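PDB 6D1P: glycosyl hydrolases family 2, sugar binding domain protein from Bacteroides uniformis str. 3978 T3 ii, which is a beta-glucuronidase of glycosyl hydrolase family 2, and so probably hydrolyses O-glycosidic bonds to glucuronic acid. Local coordinates for residues P51-G54 / A55-E59; R492-R495 / E496-A500. All blocks are in the same frame, centred on the assembly; numbering follows the deposited sequence.

Interaction 1. Residues P51-G54 / A55-E59; sequences PITG and AGKPE
E59 turns its carboxylate back over T53 and takes two hydrogen bonds from that one residue through a single oxygen. OE2 of E59 accepts from the backbone N of T53 at 2.8 Å, with its anti lone pair and an N-H...O angle of 156°, and from OG1 of T53 at 2.7 Å with its syn lone pair. Two donors on different lone pairs of the same atom fix both where the carboxylate lies and how it is rotated. Because CG of E59 stands between its own backbone N and carbonyl carbon (chi1 66°) and the chain bends again about the CB-CG bond (chi2 -77°), the acid folds toward the earlier residues, its CG passing 3.7 Å from O of P51. The methyl CG2 of T53 also lies 3.2 Å from OE2 of E59.

K57 crosses T53 at about a right angle. Its aliphatic part runs past the hydroxyl, with CG 3.2 Å from OG1 of T53, and bends so that NZ donates to the same OG1 at 3.1 Å. The threonine hydroxyl thus links ammonium and carboxylate, which probably strengthens it as a donor to E59. Between T53 and K57 the backbone reverses, and N of K57 donates to O of G54 at 3.0 Å.

The second subunit meets this loop: O of G56 accepts from R586 of that subunit, and P58 packs on W431 of the second subunit. Extended A55 followed by G56 at positive phi makes G54-K57 a type II beta turn, closed by the K57-G54 bond, here in a surface loop of the sugar-binding domain at the dimer contact.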
# COMPACT_ATOMS: atom_id res chain seq x y z
N PRO A 51 15.29 -14.76 14.24
CA PRO A 51 14.48 -15.98 14.40
C PRO A 51 13.17 -15.73 15.13
O PRO A 51 12.99 -14.72 15.82
CB PRO A 51 15.40 -16.88 15.22
CG PRO A 51 16.15 -15.92 16.09
CD PRO A 51 16.31 -14.64 15.30
N ILE A 52 12.25 -16.67 14.97
CA ILE A 52 10.95 -16.62 15.63
C ILE A 52 11.09 -17.27 17.00
O ILE A 52 11.44 -18.45 17.10
CB ILE A 52 9.88 -17.34 14.79
CG1 ILE A 52 9.94 -16.88 13.33
CG2 ILE A 52 8.50 -17.13 15.39
CD1 ILE A 52 9.47 -15.46 13.09
N THR A 53 10.81 -16.51 18.07
CA THR A 53 10.99 -17.07 19.40
C THR A 53 9.77 -17.85 19.87
O THR A 53 9.90 -18.75 20.70
CB THR A 53 11.32 -15.99 20.44
OG1 THR A 53 10.15 -15.23 20.78
CG2 THR A 53 12.40 -15.06 19.92
N GLY A 54 8.59 -17.53 19.34
CA GLY A 54 7.40 -18.28 19.70
C GLY A 54 6.20 -17.77 18.92
O GLY A 54 6.17 -16.63 18.45
N ALA A 55 5.21 -18.65 18.79
CA ALA A 55 3.99 -18.29 18.11
C ALA A 55 3.38 -17.06 18.75
O ALA A 55 3.32 -16.95 19.97
CB ALA A 55 3.00 -19.45 18.15
N GLY A 56 2.97 -16.10 17.91
CA GLY A 56 2.35 -14.89 18.39
C GLY A 56 3.27 -13.88 19.05
O GLY A 56 2.77 -12.86 19.54
N LYS A 57 4.59 -14.13 19.09
CA LYS A 57 5.53 -13.16 19.66
C LYS A 57 5.65 -11.94 18.75
O LYS A 57 5.34 -12.02 17.56
CB LYS A 57 6.90 -13.80 19.88
CG LYS A 57 6.94 -14.89 20.96
CD LYS A 57 6.55 -14.32 22.32
CE LYS A 57 7.32 -15.03 23.44
NZ LYS A 57 8.77 -14.65 23.45
N PRO A 58 6.12 -10.80 19.27
CA PRO A 58 6.10 -9.57 18.45
C PRO A 58 6.82 -9.70 17.11
O PRO A 58 6.43 -9.03 16.15
CB PRO A 58 6.76 -8.52 19.35
CG PRO A 58 6.47 -9.02 20.74
CD PRO A 58 6.54 -10.52 20.66
N GLU A 59 7.82 -10.57 17.00
CA GLU A 59 8.50 -10.69 15.72
C GLU A 59 7.74 -11.56 14.71
O GLU A 59 8.24 -11.76 13.60
CB GLU A 59 9.93 -11.21 15.95
CG GLU A 59 10.07 -12.63 16.50
CD GLU A 59 9.79 -12.76 18.00
OE1 GLU A 59 9.55 -11.74 18.70
OE2 GLU A 59 9.82 -13.91 18.49

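Interaction 2. Residues R492-R495 / E496-A500; sequences RNYR and EMETA
E496 meets N493 through water: water 2 donates to OE1 of E496 at 2.6 Å and accepts from ND2 of N493 at 3.0 Å, while OD1 of N493 accepts from the backbone N of R490. M497 closes the first turn, its N bonding to O of N493 at 3.1 Å in a nearly straight bond. The thioether follows the same residue, SD lying 3.9 Å from CB of N493.

E498 bonds through its N to O of Y494 and sends its side chain back to the same residue, bent at chi2 (82°), so that OE2 reaches the ring edge near the ring plane. There OH of Y494 donates to OE2 of E498 at 2.5 Å, approaching from above the carboxylate plane, which is turned 69° from the ring. ND1 of H510 also hydrogen-bonds OE2, so this oxygen of the buried E498 has partners from two parts of the chain.

T499 grips one carbonyl twice: its N and its OG1 bond to O of R495 at 2.7 and 2.8 Å. The hydroxyl comes from above the carbonyl plane, as its placement beside the backbone N (chi1 -55°) allows. The main-chain i to i+4 bonds, with N493 at the N-cap position though its side chain makes no capping bond, mark the first turns of an alpha helix in the TIM barrel domain.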
# COMPACT_ATOMS: atom_id res chain seq x y z
N ARG A 492 -6.02 9.01 -43.90
CA ARG A 492 -5.77 9.17 -45.33
C ARG A 492 -4.61 10.13 -45.62
O ARG A 492 -4.08 10.11 -46.74
CB ARG A 492 -7.06 9.64 -46.01
CG ARG A 492 -8.07 8.50 -46.20
CD ARG A 492 -9.45 9.01 -46.56
NE ARG A 492 -10.37 7.91 -46.90
CZ ARG A 492 -11.22 7.35 -46.04
NH1 ARG A 492 -11.28 7.76 -44.78
NH2 ARG A 492 -12.02 6.37 -46.44
N ASN A 493 -4.17 10.92 -44.65
CA ASN A 493 -3.01 11.78 -44.84
C ASN A 493 -1.68 11.07 -44.61
O ASN A 493 -0.64 11.74 -44.59
CB ASN A 493 -3.11 13.00 -43.91
CG ASN A 493 -4.34 13.83 -44.20
OD1 ASN A 493 -5.06 14.24 -43.29
ND2 ASN A 493 -4.59 14.09 -45.49
N TYR A 494 -1.70 9.74 -44.47
CA TYR A 494 -0.51 9.01 -44.02
C TYR A 494 0.65 9.15 -45.00
O TYR A 494 1.77 9.51 -44.61
CB TYR A 494 -0.85 7.52 -43.81
CG TYR A 494 0.38 6.63 -43.72
CD1 TYR A 494 1.41 6.92 -42.83
CD2 TYR A 494 0.51 5.49 -44.51
CE1 TYR A 494 2.54 6.12 -42.75
CE2 TYR A 494 1.63 4.68 -44.43
CZ TYR A 494 2.64 5.00 -43.56
OH TYR A 494 3.77 4.19 -43.48
N ARG A 495 0.42 8.83 -46.27
CA ARG A 495 1.52 8.87 -47.22
C ARG A 495 2.17 10.25 -47.26
O ARG A 495 3.40 10.36 -47.27
CB ARG A 495 1.04 8.46 -48.62
CG ARG A 495 2.15 8.45 -49.67
CD ARG A 495 1.60 8.51 -51.09
NE ARG A 495 1.01 7.26 -51.55
CZ ARG A 495 -0.05 7.19 -52.36
NH1 ARG A 495 -0.64 8.30 -52.78
NH2 ARG A 495 -0.52 6.00 -52.75
N GLU A 496 1.37 11.31 -47.28
CA GLU A 496 1.92 12.66 -47.34
C GLU A 496 2.83 12.92 -46.13
O GLU A 496 3.99 13.33 -46.30
CB GLU A 496 0.77 13.68 -47.41
CG GLU A 496 1.21 15.16 -47.38
CD GLU A 496 0.04 16.15 -47.26
OE1 GLU A 496 -1.11 15.81 -47.63
OE2 GLU A 496 0.27 17.28 -46.77
N MET A 497 2.35 12.63 -44.91
CA MET A 497 3.17 12.80 -43.71
C MET A 497 4.38 11.87 -43.72
O MET A 497 5.47 12.26 -43.27
CB MET A 497 2.32 12.54 -42.46
CG MET A 497 1.09 13.42 -42.39
SD MET A 497 -0.21 12.73 -41.34
CE MET A 497 0.33 13.18 -39.67
N GLU A 498 4.22 10.65 -44.24
CA GLU A 498 5.37 9.76 -44.31
C GLU A 498 6.42 10.28 -45.29
O GLU A 498 7.63 10.21 -45.02
CB GLU A 498 4.93 8.35 -44.72
CG GLU A 498 5.93 7.26 -44.37
CD GLU A 498 5.79 6.82 -42.91
OE1 GLU A 498 5.75 7.71 -42.03
OE2 GLU A 498 5.69 5.60 -42.64
N THR A 499 5.97 10.80 -46.43
CA THR A 499 6.91 11.35 -47.41
C THR A 499 7.64 12.56 -46.85
O THR A 499 8.86 12.68 -46.99
CB THR A 499 6.19 11.70 -48.71
OG1 THR A 499 5.47 10.56 -49.20
CG2 THR A 499 7.18 12.10 -49.76
N ALA A 500 6.90 13.46 -46.19
CA ALA A 500 7.53 14.60 -45.52
C ALA A 500 8.60 14.13 -44.55
O ALA A 500 9.70 14.71 -44.48
CB ALA A 500 6.48 15.43 -44.78
O HOH W 1 -1.90 11.59 -48.24
O HOH W 2 -2.46 13.58 -47.53

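In the fold
Interactions 1 and 2 are both local, yet they hold different elements in different domains: a loop between helix 45-49 and strand 65-67 in the sugar-binding domain, and the start of helix 494-503 in the TIM barrel domain. Their centres are 69 Å apart, with the middle of the chain between them, and they do not touch. Interaction 1 is a surface contact with no buried residue among those touching, and it relies on charged side chains meeting at a hydroxyl. Interaction 2 is partly buried, relying on repeated main-chain bonds plus one buried tyrosine-glutamate hydrogen bond. The second subunit reaches interaction 1, whereas interaction 2 packs within its own chain, with Y494 against helix 550-564.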